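Local atomic coordinates of alpha-1,3-glucanase (PDB entry 6K0P), a protein that hydrolyses alpha-1,3-glucan as a glycoside hydrolase of family 87 and binds the disaccharide nigerose in its catalytic domain. Residues V188-S193 with D197-E202; I225-R230 with N264-R269; F357-A362 with S395-Q400; A331-T336 with N342-N347. The protein carries 1 engineered substitution. All coordinates share one frame; numbering follows the deposited sequence.

Contact 1 of 4, residues V188-S193 with D197-E202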
loop_
_atom_site.group_PDB
_atom_site.type_symbol
_atom_site.label_atom_id
_atom_site.label_comp_id
_atom_site.label_asym_id
_atom_site.label_seq_id
_atom_site.Cartn_x
_atom_site.Cartn_y
_atom_site.Cartn_z
ATOM N N VAL A 188 6.880 31.011 9.947
ATOM C CA VAL A 188 8.070 30.982 10.796
ATOM C C VAL A 188 8.980 29.854 10.322
ATOM O O VAL A 188 8.562 28.695 10.244
ATOM C CB VAL A 188 7.679 30.781 12.266
ATOM C CG1 VAL A 188 8.925 30.779 13.144
ATOM C CG2 VAL A 188 6.700 31.872 12.717
ATOM N N ALA A 189 10.234 30.179 10.016
ATOM C CA ALA A 189 11.143 29.166 9.486
ATOM C C ALA A 189 11.795 28.355 10.598
ATOM O O ALA A 189 12.380 28.914 11.536
ATOM C CB ALA A 189 12.233 29.810 8.627
ATOM N N VAL A 190 11.691 27.030 10.486
ATOM C CA VAL A 190 12.600 26.160 11.211
ATOM C C VAL A 190 14.010 26.430 10.690
ATOM O O VAL A 190 14.206 26.788 9.521
ATOM C CB VAL A 190 12.163 24.701 10.979
ATOM C CG1 VAL A 190 13.194 23.707 11.513
ATOM C CG2 VAL A 190 10.784 24.471 11.620
ATOM N N SER A 191 14.999 26.299 11.571
ATOM C CA SER A 191 16.379 26.578 11.203
ATOM C C SER A 191 17.296 25.716 12.058
ATOM O O SER A 191 16.848 24.988 12.943
ATOM C CB SER A 191 16.713 28.049 11.451
ATOM O OG SER A 191 16.859 28.262 12.847
ATOM N N ALA A 192 18.602 25.833 11.799
ATOM C CA ALA A 192 19.587 25.093 12.583
ATOM C C ALA A 192 19.458 25.355 14.082
ATOM O O ALA A 192 19.831 24.498 14.889
ATOM C CB ALA A 192 21.001 25.414 12.099
ATOM N N SER A 193 18.934 26.512 14.484
ATOM C CA SER A 193 18.808 26.811 15.910
ATOM C C SER A 193 17.373 27.037 16.365
ATOM O O SER A 193 17.158 27.403 17.526
ATOM C CB SER A 193 19.675 28.004 16.315
ATOM O OG SER A 193 19.270 29.155 15.607
ATOM N N ASP A 197 9.114 22.612 17.127
ATOM C CA ASP A 197 8.283 23.040 18.253
ATOM C C ASP A 197 8.434 24.533 18.535
ATOM O O ASP A 197 7.451 25.209 18.855
ATOM C CB ASP A 197 8.621 22.238 19.510
ATOM C CG ASP A 197 7.704 21.032 19.715
ATOM O OD1 ASP A 197 6.520 21.062 19.290
ATOM O OD2 ASP A 197 8.164 20.065 20.352
ATOM N N GLN A 198 9.660 25.061 18.447
ATOM C CA GLN A 198 9.870 26.486 18.705
ATOM C C GLN A 198 9.222 27.350 17.628
ATOM O O GLN A 198 8.638 28.401 17.932
ATOM C CB GLN A 198 11.364 26.786 18.838
ATOM C CG GLN A 198 11.987 26.186 20.090
ATOM C CD GLN A 198 13.491 26.358 20.136
ATOM O OE1 GLN A 198 14.179 26.231 19.120
ATOM N NE2 GLN A 198 14.013 26.643 21.325
ATOM N N ALA A 199 9.315 26.926 16.366
ATOM C CA ALA A 199 8.649 27.655 15.291
ATOM C C ALA A 199 7.138 27.656 15.483
ATOM O O ALA A 199 6.478 28.678 15.261
ATOM C CB ALA A 199 9.026 27.053 13.936
ATOM N N LEU A 200 6.577 26.522 15.920
ATOM C CA LEU A 200 5.135 26.443 16.143
ATOM C C LEU A 200 4.694 27.322 17.306
ATOM O O LEU A 200 3.619 27.924 17.252
ATOM C CB LEU A 200 4.708 24.990 16.367
ATOM C CG LEU A 200 4.642 24.159 15.085
ATOM C CD1 LEU A 200 4.541 22.690 15.440
ATOM C CD2 LEU A 200 3.464 24.565 14.214
ATOM N N THR A 201 5.504 27.406 18.363
ATOM C CA THR A 201 5.175 28.309 19.463
ATOM C C THR A 201 5.138 29.755 18.984
ATOM O O THR A 201 4.209 30.507 19.307
ATOM C CB THR A 201 6.176 28.133 20.604
ATOM O OG1 THR A 201 6.049 26.811 21.138
ATOM C CG2 THR A 201 5.900 29.141 21.719
ATOM N N GLU A 202 6.140 30.159 18.197
ATOM C CA GLU A 202 6.142 31.505 17.637
ATOM C C GLU A 202 4.921 31.729 16.751
ATOM O O GLU A 202 4.311 32.805 16.772
ATOM C CB GLU A 202 7.439 31.722 16.854
ATOM C CG GLU A 202 7.632 33.126 16.342
ATOM C CD GLU A 202 8.945 33.295 15.600
ATOM O OE1 GLU A 202 9.915 32.563 15.919
ATOM O OE2 GLU A 202 8.989 34.157 14.691
#
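The carboxylate of E202 lies flat against V188: the CG1 methyl sits beneath it, V188 CG1 to E202 CD 3.5 Å, and CG2 of the same valine lies further along the same face. The CG1 methyl lies over the OE1 end of that face, V188 CG1 to E202 OE1 3.4 Å, and this oxygen also forms a salt bridge with K194. E202 reaches this place because its CG stands anti to the backbone N (chi1 -174°) and the chain then runs extended, so its methylenes pass over the valine before the charge turns to the lysine. One helical turn earlier, A199 directs its small methyl at the strand. A199 CB meets V188 CG1 at 3.8 Å, and V190 CG2 approaches the same A199 CB at 3.9 Å; a side chain this small lets helix and strand lie close. Toward the start of the helix, Q198 OE1 accepts from the backbone N of S195, while S191 OG accepts from S193 N (3.2 Å) in an ST turn that helps bend the chain between strand and helix. Replacing E202 with an alanine would probably leave K194 without this charged mate and take the carboxylate from over the V188 methyls. Helix 196-204 also packs through A199 and L200 on strand 211-214, consistent with the N-terminal helical cap familiar from pectate-lyase-like beta-helices. No hydrogen bond joins the two segments, which implies that apolar packing holds them while the polar ends are satisfied by the short connection between them.

Contact 2 of 4, residues I225-R230 with N264-R269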
loop_
_atom_site.group_PDB
_atom_site.type_symbol
_atom_site.label_atom_id
_atom_site.label_comp_id
_atom_site.label_asym_id
_atom_site.label_seq_id
_atom_site.Cartn_x
_atom_site.Cartn_y
_atom_site.Cartn_z
ATOM N N ILE A 225 4.544 16.020 17.785
ATOM C CA ILE A 225 4.454 17.471 17.698
ATOM C C ILE A 225 2.982 17.845 17.618
ATOM O O ILE A 225 2.287 17.487 16.655
ATOM C CB ILE A 225 5.252 17.990 16.494
ATOM C CG1 ILE A 225 6.742 17.726 16.722
ATOM C CG2 ILE A 225 5.022 19.473 16.314
ATOM C CD1 ILE A 225 7.585 17.823 15.470
ATOM N N PHE A 226 2.497 18.567 18.633
ATOM C CA PHE A 226 1.076 18.860 18.751
ATOM C C PHE A 226 0.718 20.159 18.044
ATOM O O PHE A 226 1.403 21.182 18.202
ATOM C CB PHE A 226 0.644 18.885 20.220
ATOM C CG PHE A 226 0.457 17.515 20.781
ATOM C CD1 PHE A 226 1.542 16.798 21.252
ATOM C CD2 PHE A 226 -0.791 16.904 20.757
ATOM C CE1 PHE A 226 1.390 15.507 21.732
ATOM C CE2 PHE A 226 -0.956 15.625 21.237
ATOM C CZ PHE A 226 0.139 14.912 21.718
ATOM N N LEU A 227 -0.350 20.104 17.255
ATOM C CA LEU A 227 -0.884 21.267 16.565
ATOM C C LEU A 227 -2.165 21.650 17.285
ATOM O O LEU A 227 -3.069 20.820 17.437
ATOM C CB LEU A 227 -1.166 20.966 15.090
ATOM C CG LEU A 227 0.012 20.420 14.275
ATOM C CD1 LEU A 227 -0.328 20.443 12.773
ATOM C CD2 LEU A 227 1.270 21.211 14.555
ATOM N N TYR A 228 -2.214 22.885 17.763
ATOM C CA TYR A 228 -3.351 23.391 18.522
ATOM C C TYR A 228 -3.368 24.907 18.360
ATOM O O TYR A 228 -2.595 25.468 17.576
ATOM C CB TYR A 228 -3.308 22.908 19.982
ATOM C CG TYR A 228 -2.072 23.327 20.757
ATOM C CD1 TYR A 228 -0.861 22.669 20.581
ATOM C CD2 TYR A 228 -2.123 24.370 21.674
ATOM C CE1 TYR A 228 0.275 23.050 21.290
ATOM C CE2 TYR A 228 -0.999 24.752 22.395
ATOM C CZ TYR A 228 0.195 24.090 22.200
ATOM O OH TYR A 228 1.315 24.454 22.905
ATOM N N GLY A 229 -4.255 25.572 19.095
ATOM C CA GLY A 229 -4.417 27.007 18.951
ATOM C C GLY A 229 -5.375 27.347 17.828
ATOM O O GLY A 229 -6.483 27.834 18.070
ATOM N N ARG A 230 -4.960 27.083 16.590
ATOM C CA ARG A 230 -5.777 27.363 15.417
ATOM C C ARG A 230 -5.238 26.550 14.249
ATOM O O ARG A 230 -4.191 25.901 14.351
ATOM C CB ARG A 230 -5.768 28.862 15.081
ATOM C CG ARG A 230 -4.415 29.403 14.674
ATOM C CD ARG A 230 -4.474 30.932 14.564
ATOM N NE ARG A 230 -3.263 31.510 13.984
ATOM C CZ ARG A 230 -2.185 31.836 14.684
ATOM N NH1 ARG A 230 -2.151 31.633 15.997
ATOM N NH2 ARG A 230 -1.137 32.372 14.071
ATOM N N ASN A 264 -8.097 21.814 13.668
ATOM C CA ASN A 264 -8.853 21.413 12.492
ATOM C C ASN A 264 -8.677 22.471 11.410
ATOM O O ASN A 264 -8.520 23.661 11.705
ATOM C CB ASN A 264 -10.335 21.275 12.845
ATOM C CG ASN A 264 -10.643 19.977 13.598
ATOM O OD1 ASN A 264 -9.846 19.029 13.597
ATOM N ND2 ASN A 264 -11.809 19.930 14.233
ATOM N N GLY A 265 -8.650 22.033 10.151
ATOM C CA GLY A 265 -8.395 22.945 9.053
ATOM C C GLY A 265 -6.932 23.130 8.701
ATOM O O GLY A 265 -6.626 23.922 7.802
ATOM N N SER A 266 -6.026 22.439 9.385
ATOM C CA SER A 266 -4.594 22.549 9.133
ATOM C C SER A 266 -4.209 21.897 7.805
ATOM O O SER A 266 -4.953 21.111 7.217
ATOM C CB SER A 266 -3.810 21.874 10.261
ATOM O OG SER A 266 -3.937 22.594 11.482
ATOM N N THR A 267 -3.002 22.230 7.347
ATOM C CA THR A 267 -2.426 21.666 6.137
ATOM C C THR A 267 -0.993 21.268 6.440
ATOM O O THR A 267 -0.247 22.050 7.034
ATOM C CB THR A 267 -2.423 22.701 5.008
ATOM O OG1 THR A 267 -3.775 23.088 4.711
ATOM C CG2 THR A 267 -1.773 22.126 3.758
ATOM N N ILE A 268 -0.615 20.049 6.056
ATOM C CA ILE A 268 0.771 19.601 6.114
ATOM C C ILE A 268 1.159 19.207 4.699
ATOM O O ILE A 268 0.503 18.347 4.095
ATOM C CB ILE A 268 0.939 18.407 7.067
ATOM C CG1 ILE A 268 0.467 18.773 8.478
ATOM C CG2 ILE A 268 2.391 17.940 7.089
ATOM C CD1 ILE A 268 0.455 17.604 9.453
ATOM N N ARG A 269 2.214 19.822 4.161
ATOM C CA ARG A 269 2.518 19.562 2.757
ATOM C C ARG A 269 3.999 19.679 2.426
ATOM O O ARG A 269 4.757 20.398 3.085
ATOM C CB ARG A 269 1.710 20.463 1.812
ATOM C CG ARG A 269 2.054 21.954 1.911
ATOM C CD ARG A 269 1.204 22.734 0.912
ATOM N NE ARG A 269 1.209 24.183 1.086
ATOM C CZ ARG A 269 1.960 25.014 0.375
ATOM N NH1 ARG A 269 2.790 24.534 -0.542
ATOM N NH2 ARG A 269 1.881 26.329 0.576
#
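S266 OG is gripped twice, hydrogen-bonded to the carbonyl O of A263 and to the backbone N of T232, and it is also the atom that faces both R230 and L227. Its neighbours across the contact stand further off: R230 O is 4.4 Å from S266 OG, and that carbonyl has its own hydrogen bond from T232 OG1. Serine suits the spot because a short hydroxyl can pair with backbone groups of two chain segments while leaving room for a leucine. L227 CD1 lies 4.4 Å from S266 OG, and the same methyl comes to 4.4 Å from I268 CD1, a loose apolar meeting. The isoleucine reaches in because CG1 is anti to the carbonyl carbon (chi1 -58°) and CD1 then extends straight on. Beyond L227 the chain reverses at G229 in a classic gamma turn, closed by a weak bond from R230 N to Y228 O (3.0 Å). A side chain at G229 would be jammed against the carbonyl O of Y228, and G265 has the same constraint against that of N264. R230 turns its side chain away, to bond the carbonyls of F203, R204 and K209 and to form a cation-pi contact with F203. The two strands are not paired with each other: strand 224-227 runs parallel to 256-259, and strand 267-269 parallel to 233-236. L227 and I268 therefore meet in the interior of the beta-helix, between strands of successive coils, with I259 and I234 beside the leucine and helix 196-204 packed on strand 224-227 through I225 and L227.

Contact 3 of 4, residues F357-A362 with S395-Q400. With ACY (acetic acid), chain L.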
loop_
_atom_site.group_PDB
_atom_site.type_symbol
_atom_site.label_atom_id
_atom_site.label_comp_id
_atom_site.label_asym_id
_atom_site.label_seq_id
_atom_site.Cartn_x
_atom_site.Cartn_y
_atom_site.Cartn_z
ATOM N N PHE A 357 -4.933 0.903 1.704
ATOM C CA PHE A 357 -5.971 1.919 1.849
ATOM C C PHE A 357 -7.211 1.198 2.334
ATOM O O PHE A 357 -7.665 0.250 1.685
ATOM C CB PHE A 357 -6.253 2.601 0.508
ATOM C CG PHE A 357 -5.081 3.360 -0.046
ATOM C CD1 PHE A 357 -4.766 4.626 0.428
ATOM C CD2 PHE A 357 -4.294 2.802 -1.034
ATOM C CE1 PHE A 357 -3.679 5.331 -0.087
ATOM C CE2 PHE A 357 -3.205 3.497 -1.546
ATOM C CZ PHE A 357 -2.899 4.759 -1.070
ATOM N N ALA A 358 -7.756 1.636 3.464
ATOM C CA ALA A 358 -8.850 0.913 4.099
ATOM C C ALA A 358 -9.904 1.881 4.616
ATOM O O ALA A 358 -9.620 3.044 4.928
ATOM C CB ALA A 358 -8.354 0.034 5.252
ATOM N N LEU A 359 -11.129 1.366 4.704
ATOM C CA LEU A 359 -12.264 2.078 5.278
ATOM C C LEU A 359 -12.979 1.093 6.183
ATOM O O LEU A 359 -13.422 0.039 5.716
ATOM C CB LEU A 359 -13.195 2.572 4.164
ATOM C CG LEU A 359 -14.338 3.500 4.582
ATOM C CD1 LEU A 359 -13.834 4.802 5.211
ATOM C CD2 LEU A 359 -15.186 3.818 3.361
ATOM N N PHE A 360 -13.034 1.388 7.477
ATOM C CA PHE A 360 -13.698 0.499 8.430
ATOM C C PHE A 360 -14.882 1.233 9.035
ATOM O O PHE A 360 -14.709 2.145 9.848
ATOM C CB PHE A 360 -12.764 -0.009 9.528
ATOM C CG PHE A 360 -13.365 -1.141 10.338
ATOM C CD1 PHE A 360 -14.279 -0.883 11.351
ATOM C CD2 PHE A 360 -13.047 -2.459 10.053
ATOM C CE1 PHE A 360 -14.846 -1.923 12.072
ATOM C CE2 PHE A 360 -13.610 -3.503 10.771
ATOM C CZ PHE A 360 -14.505 -3.236 11.778
ATOM N N SER A 361 -16.081 0.812 8.665
ATOM C CA SER A 361 -17.295 1.468 9.125
ATOM C C SER A 361 -17.764 0.845 10.429
ATOM O O SER A 361 -17.874 -0.381 10.542
ATOM C CB SER A 361 -18.372 1.347 8.056
ATOM O OG SER A 361 -19.525 2.097 8.381
ATOM N N ALA A 362 -18.041 1.695 11.411
ATOM C CA ALA A 362 -18.541 1.248 12.702
ATOM C C ALA A 362 -19.279 2.415 13.334
ATOM O O ALA A 362 -19.083 3.572 12.953
ATOM C CB ALA A 362 -17.404 0.768 13.609
ATOM N N SER A 395 -21.616 2.908 3.806
ATOM C CA SER A 395 -22.677 3.220 2.859
ATOM C C SER A 395 -22.245 4.415 2.025
ATOM O O SER A 395 -21.657 5.364 2.552
ATOM C CB SER A 395 -24.007 3.499 3.583
ATOM O OG SER A 395 -25.079 3.644 2.657
ATOM N N ASP A 396 -22.524 4.354 0.722
ATOM C CA ASP A 396 -22.251 5.464 -0.194
ATOM C C ASP A 396 -20.774 5.865 -0.189
ATOM O O ASP A 396 -20.425 7.031 0.001
ATOM C CB ASP A 396 -23.163 6.665 0.089
ATOM C CG ASP A 396 -23.042 7.755 -0.961
ATOM O OD1 ASP A 396 -22.863 7.437 -2.157
ATOM O OD2 ASP A 396 -23.130 8.942 -0.588
ATOM N N ASN A 397 -19.904 4.890 -0.415
ATOM C CA ASN A 397 -18.471 5.133 -0.518
ATOM C C ASN A 397 -17.981 4.672 -1.880
ATOM O O ASN A 397 -18.421 3.632 -2.389
ATOM C CB ASN A 397 -17.718 4.395 0.576
ATOM C CG ASN A 397 -18.042 4.931 1.949
ATOM O OD1 ASN A 397 -17.798 6.104 2.238
ATOM N ND2 ASN A 397 -18.602 4.085 2.806
ATOM N N LEU A 398 -17.069 5.445 -2.465
ATOM C CA LEU A 398 -16.598 5.226 -3.826
ATOM C C LEU A 398 -15.105 4.921 -3.814
ATOM O O LEU A 398 -14.331 5.622 -3.157
ATOM C CB LEU A 398 -16.850 6.477 -4.667
ATOM C CG LEU A 398 -16.307 6.468 -6.095
ATOM C CD1 LEU A 398 -16.994 5.404 -6.966
ATOM C CD2 LEU A 398 -16.479 7.860 -6.696
ATOM N N PHE A 399 -14.711 3.877 -4.547
ATOM C CA PHE A 399 -13.317 3.514 -4.776
ATOM C C PHE A 399 -13.155 3.465 -6.289
ATOM O O PHE A 399 -13.699 2.565 -6.940
ATOM C CB PHE A 399 -13.018 2.157 -4.141
ATOM C CG PHE A 399 -13.261 2.124 -2.651
ATOM C CD1 PHE A 399 -14.540 1.996 -2.141
ATOM C CD2 PHE A 399 -12.194 2.227 -1.759
ATOM C CE1 PHE A 399 -14.765 1.976 -0.771
ATOM C CE2 PHE A 399 -12.414 2.206 -0.384
ATOM C CZ PHE A 399 -13.699 2.079 0.109
ATOM N N GLN A 400 -12.434 4.436 -6.855
ATOM C CA GLN A 400 -12.471 4.662 -8.294
ATOM C C GLN A 400 -11.074 4.883 -8.848
ATOM O O GLN A 400 -10.281 5.634 -8.271
ATOM C CB GLN A 400 -13.336 5.883 -8.595
ATOM C CG GLN A 400 -13.540 6.170 -10.066
ATOM C CD GLN A 400 -14.519 7.313 -10.256
ATOM O OE1 GLN A 400 -14.247 8.450 -9.866
ATOM N NE2 GLN A 400 -15.681 7.008 -10.819
HETATM C C ACY L . -27.771 4.450 4.668
HETATM O O ACY L . -27.031 5.080 3.828
HETATM O OXT ACY L . -27.852 3.232 4.773
HETATM C CH3 ACY L . -28.593 5.394 5.569
#
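A leucine methyl resting squarely on the flat face of a buried amide is the striking feature here: L359 CD2 stands 3.4 Å from N397 CG, close to the perpendicular through the amide plane. The setting is a right-handed parallel beta-helix of the pectate-lyase-like kind, and N397 sits at a bend of one coil in the manner of the asparagine ladders of such solenoids. Its amide is held flat by backbone groups of the preceding coil, OD1 accepting from N373 N and ND2 donating to N370 O. With both polar atoms engaged in this way, the face is left for apolar cover, which explains why an asparagine can serve inside a hydrophobic core. L359 takes the complementary part: its CG is anti to the backbone N (chi1 -172°), and CD2 then leans over the amide. The same methyl also approaches the ring of F399 obliquely, L359 CD2 to F399 CZ at 4.0 Å. Near it L359 CB lies 4.1 Å from F399 CZ, so the leucine touches both amide and ring. Y375, whose ring meets that of F399 at about 45°, also touches the leucine, and M335 packs on it from the coil before. The strands do not pair with each other; L359 and N397, nearest in backbone, are 9.0 Å apart at their CA atoms, a distance bridged by side chains. Away from this core, S395 OG donates to O of an acetic acid molecule, probably from the crystallisation liquor, at 2.7 Å.

Contact 4 of 4, residues A331-T336 with N342-N347. Engineered in segment 331-336: A331 (natural residue Asp).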
loop_
_atom_site.group_PDB
_atom_site.type_symbol
_atom_site.label_atom_id
_atom_site.label_comp_id
_atom_site.label_asym_id
_atom_site.label_seq_id
_atom_site.Cartn_x
_atom_site.Cartn_y
_atom_site.Cartn_z
ATOM N N ALA A 331 -1.187 -0.715 8.158
ATOM C CA ALA A 331 -1.984 -0.076 7.115
ATOM C C ALA A 331 -1.400 1.275 6.706
ATOM O O ALA A 331 -0.750 1.962 7.495
ATOM C CB ALA A 331 -3.423 0.120 7.609
ATOM N N GLY A 332 -1.640 1.665 5.455
ATOM C CA GLY A 332 -1.191 2.972 4.986
ATOM C C GLY A 332 -2.089 4.091 5.489
ATOM O O GLY A 332 -1.692 4.904 6.335
ATOM N N ILE A 333 -3.311 4.140 4.963
ATOM C CA ILE A 333 -4.350 5.044 5.448
ATOM C C ILE A 333 -5.583 4.209 5.744
ATOM O O ILE A 333 -6.034 3.441 4.884
ATOM C CB ILE A 333 -4.715 6.141 4.429
ATOM C CG1 ILE A 333 -3.523 7.056 4.140
ATOM C CG2 ILE A 333 -5.898 6.955 4.951
ATOM C CD1 ILE A 333 -3.794 8.089 3.045
ATOM N N ASN A 334 -6.123 4.356 6.953
ATOM C CA ASN A 334 -7.386 3.740 7.330
ATOM C C ASN A 334 -8.261 4.847 7.892
ATOM O O ASN A 334 -7.761 5.764 8.549
ATOM C CB ASN A 334 -7.162 2.655 8.392
ATOM C CG ASN A 334 -8.380 1.755 8.600
ATOM O OD1 ASN A 334 -9.400 1.884 7.923
ATOM N ND2 ASN A 334 -8.264 0.833 9.548
ATOM N N MET A 335 -9.548 4.803 7.577
ATOM C CA MET A 335 -10.510 5.762 8.100
ATOM C C MET A 335 -11.617 4.957 8.751
ATOM O O MET A 335 -12.256 4.141 8.083
ATOM C CB MET A 335 -11.055 6.642 6.971
ATOM C CG MET A 335 -9.970 7.409 6.220
ATOM S SD MET A 335 -9.064 8.583 7.255
ATOM C CE MET A 335 -10.333 9.786 7.472
ATOM N N THR A 336 -11.816 5.153 10.051
ATOM C CA THR A 336 -12.671 4.260 10.823
ATOM C C THR A 336 -13.739 5.031 11.589
ATOM O O THR A 336 -13.681 6.256 11.749
ATOM C CB THR A 336 -11.869 3.409 11.823
ATOM O OG1 THR A 336 -11.576 4.194 12.992
ATOM C CG2 THR A 336 -10.570 2.912 11.213
ATOM N N ASN A 342 -14.466 12.112 3.298
ATOM C CA ASN A 342 -13.043 12.329 3.089
ATOM C C ASN A 342 -12.683 12.140 1.625
ATOM O O ASN A 342 -13.316 11.367 0.893
ATOM C CB ASN A 342 -12.220 11.378 3.952
ATOM C CG ASN A 342 -12.430 11.621 5.429
ATOM O OD1 ASN A 342 -11.925 12.600 5.984
ATOM N ND2 ASN A 342 -13.195 10.750 6.071
ATOM N N VAL A 343 -11.638 12.843 1.208
ATOM C CA VAL A 343 -11.094 12.772 -0.139
ATOM C C VAL A 343 -9.707 12.150 -0.022
ATOM O O VAL A 343 -8.768 12.790 0.464
ATOM C CB VAL A 343 -11.037 14.166 -0.775
ATOM C CG1 VAL A 343 -10.306 14.131 -2.114
ATOM C CG2 VAL A 343 -12.461 14.700 -0.951
ATOM N N ILE A 344 -9.586 10.891 -0.436
ATOM C CA ILE A 344 -8.311 10.180 -0.461
ATOM C C ILE A 344 -7.971 10.004 -1.935
ATOM O O ILE A 344 -8.431 9.053 -2.576
ATOM C CB ILE A 344 -8.412 8.828 0.269
ATOM C CG1 ILE A 344 -9.041 9.010 1.656
ATOM C CG2 ILE A 344 -7.043 8.145 0.362
ATOM C CD1 ILE A 344 -8.305 9.957 2.558
ATOM N N ASP A 345 -7.191 10.930 -2.491
ATOM C CA ASP A 345 -7.054 11.067 -3.935
ATOM C C ASP A 345 -5.594 11.089 -4.355
ATOM O O ASP A 345 -4.789 11.843 -3.798
ATOM C CB ASP A 345 -7.709 12.367 -4.400
ATOM C CG ASP A 345 -7.592 12.570 -5.887
ATOM O OD1 ASP A 345 -7.877 11.615 -6.637
ATOM O OD2 ASP A 345 -7.229 13.687 -6.311
ATOM N N ASN A 346 -5.256 10.280 -5.354
ATOM C CA ASN A 346 -3.968 10.392 -6.029
ATOM C C ASN A 346 -2.803 10.122 -5.085
ATOM O O ASN A 346 -1.832 10.874 -5.033
ATOM C CB ASN A 346 -3.804 11.729 -6.761
ATOM C CG ASN A 346 -2.909 11.599 -7.969
ATOM O OD1 ASN A 346 -3.218 10.844 -8.892
ATOM N ND2 ASN A 346 -1.781 12.307 -7.965
ATOM N N ASN A 347 -2.905 9.018 -4.350
ATOM C CA ASN A 347 -1.862 8.576 -3.440
ATOM C C ASN A 347 -1.289 7.254 -3.928
ATOM O O ASN A 347 -2.001 6.419 -4.496
ATOM C CB ASN A 347 -2.416 8.395 -2.034
ATOM C CG ASN A 347 -3.017 9.674 -1.486
ATOM O OD1 ASN A 347 -2.296 10.613 -1.164
ATOM N ND2 ASN A 347 -4.340 9.721 -1.383
#
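This is interior packing between two successive strands of the beta-helix, 333-336 and 343-350, whose alternate side chains meet in the core. The strands are not hydrogen-bonded to each other: 333-336 pairs with 357-360 in the next coil, and 343-350 with 374-383. I333 and I344 fill the middle, CD1 of I333 reaching CG2 of I344 at 4.2 Å, branched side chains that suit a strand facing inward. F320 lies against both isoleucines. At the other end M335 bends at chi2 and chi3 (-63° and -71°), which brings its terminal methyl over a face of the N342 amide. M335 CE comes to 3.3 Å from N342 ND2, and to 3.5 Å from N342 CG. A flexible methionine can fold to fit such a surface, while the polar atoms of the asparagine are bonded elsewhere: OD1 accepts from the backbone N of N318, and ND2 donates to the backbone O of S315 and to the side-chain OD1 of N373. A331, an engineered alanine in place of the natural aspartate, lies just before the strand. Between these two strands cohesion is therefore by van der Waals packing, with the hydrogen bonds running from coil to coil.

From the N terminus the contacts close in series, and none encloses or crosses another. Contact 1 closes a very short loop, folding helix 196-204 back on strand 187-189. Contact 2 spans 33 residues and joins strands of the next coils; the two touch where L200 CD1 lies 3.4 Å from I225 CG2, tying the helix to the first coils. Contact 4 then closes a turn within a single coil, and contact 3, with a span of 32 residues, follows. These last two touch, since strands 333-336 and 357-360 are neighbours: A358 N to I333 O at 2.9 Å is a probable hydrogen bond. Contacts 2 and 4 are about 10 Å apart at their nearest atoms.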